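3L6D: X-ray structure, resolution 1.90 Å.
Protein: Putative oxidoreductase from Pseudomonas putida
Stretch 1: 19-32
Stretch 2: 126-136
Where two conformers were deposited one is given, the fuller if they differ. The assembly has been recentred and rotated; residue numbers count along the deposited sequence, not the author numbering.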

# COMPACT_ATOMS: atom_id res chain seq x y z
N ALA B 19 -8.18 -8.34 -25.36
CA ALA B 19 -6.92 -7.74 -24.90
C ALA B 19 -6.02 -8.67 -24.08
O ALA B 19 -4.80 -8.71 -24.28
CB ALA B 19 -7.19 -6.44 -24.14
N MSE B 20 -6.62 -9.39 -23.13
CA MSE B 20 -5.89 -10.25 -22.19
C MSE B 20 -5.35 -11.51 -22.91
O MSE B 20 -4.16 -11.83 -22.82
CB MSE B 20 -6.79 -10.60 -21.00
CG MSE B 20 -6.12 -11.33 -19.85
SE MSE B 20 -4.41 -10.63 -19.20
CE MSE B 20 -5.00 -9.43 -17.73
N GLY B 21 -6.24 -12.20 -23.62
CA GLY B 21 -5.81 -13.31 -24.47
C GLY B 21 -4.76 -12.90 -25.50
O GLY B 21 -3.78 -13.61 -25.69
N THR B 22 -4.95 -11.76 -26.16
CA THR B 22 -3.97 -11.29 -27.14
C THR B 22 -2.62 -11.11 -26.47
O THR B 22 -1.60 -11.57 -27.01
CB THR B 22 -4.42 -9.98 -27.86
OG1 THR B 22 -5.63 -10.25 -28.56
CG2 THR B 22 -3.35 -9.52 -28.87
N ILE B 23 -2.58 -10.46 -25.30
CA ILE B 23 -1.27 -10.28 -24.67
C ILE B 23 -0.65 -11.58 -24.19
O ILE B 23 0.56 -11.76 -24.27
CB ILE B 23 -1.15 -9.14 -23.57
CG1 ILE B 23 0.34 -8.74 -23.37
CG2 ILE B 23 -1.61 -9.59 -22.23
CD1 ILE B 23 0.91 -7.81 -24.41
N MSE B 24 -1.47 -12.49 -23.69
CA MSE B 24 -0.95 -13.78 -23.28
C MSE B 24 -0.31 -14.51 -24.47
O MSE B 24 0.83 -15.02 -24.37
CB MSE B 24 -2.08 -14.59 -22.68
CG MSE B 24 -2.45 -14.09 -21.30
SE MSE B 24 -3.86 -15.23 -20.56
CE MSE B 24 -3.88 -14.65 -18.67
N ALA B 25 -1.02 -14.55 -25.59
CA ALA B 25 -0.46 -15.17 -26.81
C ALA B 25 0.86 -14.49 -27.22
O ALA B 25 1.83 -15.18 -27.55
CB ALA B 25 -1.47 -15.19 -27.95
N GLN B 26 0.90 -13.16 -27.22
CA GLN B 26 2.13 -12.46 -27.65
C GLN B 26 3.29 -12.77 -26.74
O GLN B 26 4.41 -13.05 -27.21
CB GLN B 26 1.91 -10.93 -27.68
CG GLN B 26 0.99 -10.44 -28.78
CD GLN B 26 0.65 -8.95 -28.66
OE1 GLN B 26 0.58 -8.23 -29.67
NE2 GLN B 26 0.44 -8.47 -27.43
N VAL B 27 3.04 -12.74 -25.43
CA VAL B 27 4.09 -13.02 -24.44
C VAL B 27 4.64 -14.44 -24.65
O VAL B 27 5.88 -14.66 -24.76
CB VAL B 27 3.57 -12.76 -22.97
CG1 VAL B 27 4.31 -13.58 -21.93
CG2 VAL B 27 3.69 -11.28 -22.65
N LEU B 28 3.73 -15.39 -24.77
CA LEU B 28 4.12 -16.77 -25.00
C LEU B 28 4.89 -16.95 -26.32
O LEU B 28 5.92 -17.63 -26.32
CB LEU B 28 2.90 -17.71 -24.92
CG LEU B 28 2.21 -17.73 -23.57
CD1 LEU B 28 0.81 -18.40 -23.73
CD2 LEU B 28 3.10 -18.50 -22.54
N LEU B 29 4.43 -16.30 -27.42
CA LEU B 29 5.23 -16.32 -28.66
C LEU B 29 6.61 -15.71 -28.49
O LEU B 29 7.61 -16.26 -28.98
CB LEU B 29 4.54 -15.58 -29.81
CG LEU B 29 3.32 -16.19 -30.45
CD1 LEU B 29 2.62 -15.06 -31.19
CD2 LEU B 29 3.73 -17.35 -31.44
N LYS B 30 6.67 -14.59 -27.77
CA LYS B 30 7.95 -13.91 -27.51
C LYS B 30 8.92 -14.80 -26.72
O LYS B 30 10.13 -14.75 -26.94
CB LYS B 30 7.68 -12.57 -26.80
CG LYS B 30 8.93 -11.76 -26.47
CD LYS B 30 9.30 -10.81 -27.61
CE LYS B 30 10.75 -10.26 -27.46
NZ LYS B 30 10.98 -9.67 -26.10
N GLN B 31 8.40 -15.63 -25.84
CA GLN B 31 9.19 -16.53 -25.03
C GLN B 31 9.63 -17.78 -25.79
O GLN B 31 10.34 -18.62 -25.23
CB GLN B 31 8.40 -16.94 -23.76
CG GLN B 31 8.19 -15.76 -22.79
CD GLN B 31 7.09 -16.02 -21.76
OE1 GLN B 31 6.43 -17.07 -21.78
NE2 GLN B 31 6.87 -15.06 -20.87
N GLY B 32 9.20 -17.93 -27.04
CA GLY B 32 9.57 -19.10 -27.82
C GLY B 32 8.59 -20.28 -27.89
O GLY B 32 8.93 -21.31 -28.47
N MSE B 126 -6.30 -17.07 -12.04
CA MSE B 126 -6.51 -15.63 -11.80
C MSE B 126 -5.13 -14.97 -11.94
O MSE B 126 -4.18 -15.34 -11.25
CB MSE B 126 -7.10 -15.37 -10.42
CG MSE B 126 -8.63 -15.46 -10.33
SE MSE B 126 -9.21 -16.58 -8.81
CE MSE B 126 -8.04 -18.02 -9.37
N ILE B 127 -5.05 -13.96 -12.78
CA ILE B 127 -3.80 -13.29 -12.90
C ILE B 127 -3.85 -11.95 -12.21
O ILE B 127 -4.66 -11.13 -12.52
CB ILE B 127 -3.34 -13.19 -14.33
CG1 ILE B 127 -2.04 -12.44 -14.38
CG2 ILE B 127 -4.34 -12.53 -15.18
CD1 ILE B 127 -1.16 -12.97 -15.37
N VAL B 128 -2.99 -11.77 -11.23
CA VAL B 128 -2.97 -10.55 -10.49
C VAL B 128 -2.14 -9.50 -11.19
O VAL B 128 -1.11 -9.13 -10.72
CB VAL B 128 -2.48 -10.78 -9.08
CG1 VAL B 128 -2.87 -9.65 -8.21
CG2 VAL B 128 -3.05 -12.03 -8.56
N ALA B 129 -2.61 -9.06 -12.32
CA ALA B 129 -1.87 -8.10 -13.08
C ALA B 129 -2.72 -7.38 -14.07
O ALA B 129 -3.74 -7.87 -14.46
CB ALA B 129 -0.76 -8.78 -13.79
N TYR B 130 -2.28 -6.23 -14.48
CA TYR B 130 -2.86 -5.58 -15.65
C TYR B 130 -2.16 -6.20 -16.85
O TYR B 130 -1.03 -6.70 -16.71
CB TYR B 130 -2.69 -4.06 -15.57
CG TYR B 130 -3.55 -3.45 -14.48
CD1 TYR B 130 -4.92 -3.31 -14.66
CD2 TYR B 130 -2.99 -3.06 -13.25
CE1 TYR B 130 -5.71 -2.76 -13.66
CE2 TYR B 130 -3.80 -2.51 -12.23
CZ TYR B 130 -5.15 -2.37 -12.45
OH TYR B 130 -5.97 -1.80 -11.49
N PRO B 131 -2.81 -6.17 -18.05
CA PRO B 131 -2.24 -6.77 -19.25
C PRO B 131 -0.81 -6.35 -19.48
O PRO B 131 -0.02 -7.17 -19.87
CB PRO B 131 -3.16 -6.25 -20.38
CG PRO B 131 -4.51 -6.20 -19.71
CD PRO B 131 -4.21 -5.74 -18.28
N ARG B 132 -0.46 -5.09 -19.21
CA ARG B 132 0.93 -4.61 -19.41
C ARG B 132 1.96 -5.39 -18.63
O ARG B 132 3.14 -5.42 -19.01
CB ARG B 132 1.05 -3.10 -19.09
CG ARG B 132 0.80 -2.76 -17.60
CD ARG B 132 0.93 -1.25 -17.35
NE ARG B 132 0.84 -0.99 -15.91
CZ ARG B 132 -0.28 -0.63 -15.30
NH1 ARG B 132 -1.38 -0.44 -16.01
NH2 ARG B 132 -0.29 -0.44 -13.98
N ASN B 133 1.54 -6.04 -17.54
CA ASN B 133 2.48 -6.85 -16.76
C ASN B 133 2.30 -8.39 -16.87
O ASN B 133 2.88 -9.17 -16.10
CB ASN B 133 2.48 -6.40 -15.29
CG ASN B 133 3.01 -5.00 -15.13
OD1 ASN B 133 4.10 -4.68 -15.64
ND2 ASN B 133 2.24 -4.14 -14.47
N VAL B 134 1.53 -8.81 -17.86
CA VAL B 134 1.50 -10.23 -18.16
C VAL B 134 2.91 -10.59 -18.63
O VAL B 134 3.51 -9.85 -19.45
CB VAL B 134 0.43 -10.54 -19.24
CG1 VAL B 134 0.56 -11.96 -19.77
CG2 VAL B 134 -0.96 -10.33 -18.68
N GLY B 135 3.45 -11.68 -18.11
CA GLY B 135 4.81 -12.11 -18.49
C GLY B 135 5.89 -11.56 -17.58
O GLY B 135 7.01 -12.05 -17.60
N HIS B 136 5.54 -10.57 -16.76
CA HIS B 136 6.50 -9.94 -15.84
C HIS B 136 6.99 -10.96 -14.80
O HIS B 136 6.17 -11.69 -14.23
CB HIS B 136 5.87 -8.73 -15.11
CG HIS B 136 6.89 -7.74 -14.63
ND1 HIS B 136 7.78 -8.01 -13.62
CD2 HIS B 136 7.20 -6.50 -15.07
CE1 HIS B 136 8.61 -6.99 -13.46
NE2 HIS B 136 8.27 -6.05 -14.33

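The helix of stretch 1 packs against the strand of stretch 2 and the segment that follows it, and the contact is almost wholly apolar: no hydrogen bond crosses it. From Ile23 to Lys30, helix NH groups bond four residues back, as Ile23 N does to Ala19 O at 3.0 Å. The helix meets stretch 2 through side chains, stretch 2 through side chains and backbone.

Ala19 lies just beyond reach, and the first real contact belongs to Met20, a selenomethionine. Its CA-to-CB bond points sideways, but chi1 t and chi2 p bring its end nearer to stretch 2. Met20 SE lies 3.5 Å from Val134 CG2, while Met20 CE sits 3.8 Å from Pro131 CD and 4.1 Å from Ile127 CG2. A long, unbranched, flexible side chain suits this place, since it can reach three differently placed apolar neighbours at once.

Gly21 and Thr22 turn out of reach. Ile23 points toward stretch 2, and its branched side chain puts a methyl directly against it: Ile23 CG2 packs 3.7 Å from Val134 CG2, 4.1 Å from Pro131 CB and 3.7 Å from Pro131 O, a carbonyl already engaged by Val134 N. The proline offers its compact ring to Met20 and Ile23 within a short 3-10 segment.

Met24, also selenomethionine, is buried. It begins sideways, and its extended chi2 and chi3, both t, carry Met24 CE to 4.1 Å from Ile127 CG2, the same methyl that Met20 CE approaches. Met24 CG lies 4.0 Å from Val134 CG1. Val134 is therefore a central knob, pointing toward the helix and touching Met20, Ile23, Met24 and Val27.

One turn on, past Ala25 and Gln26, Val27 again points toward stretch 2, its short branches well placed to meet backbone. Val27 CG2 is 3.5 Å from Val134 O and 4.3 Å from Val134 CG1, and Val27 CG1 rests 3.8 Å from Gly135 CA. Here the approach depends on glycine. A CB on Gly135 would fall 2.9 Å from Val27 CG1, a clash; the residue's positive phi, within the type II turn from Asn133 to His136, independently favours glycine.

Leu28, Leu29 and Lys30 face elsewhere. Gln31 closes the contact at its margin, where a polar end suits: Gln31 NE2 is 4.3 Å from Gly135 CA and hydrogen-bonded elsewhere in the structure. Gly32, the first residue past the helix to leave helical phi/psi, has positive phi in a Schellman motif; a CB there would jam against the preceding carbonyl O.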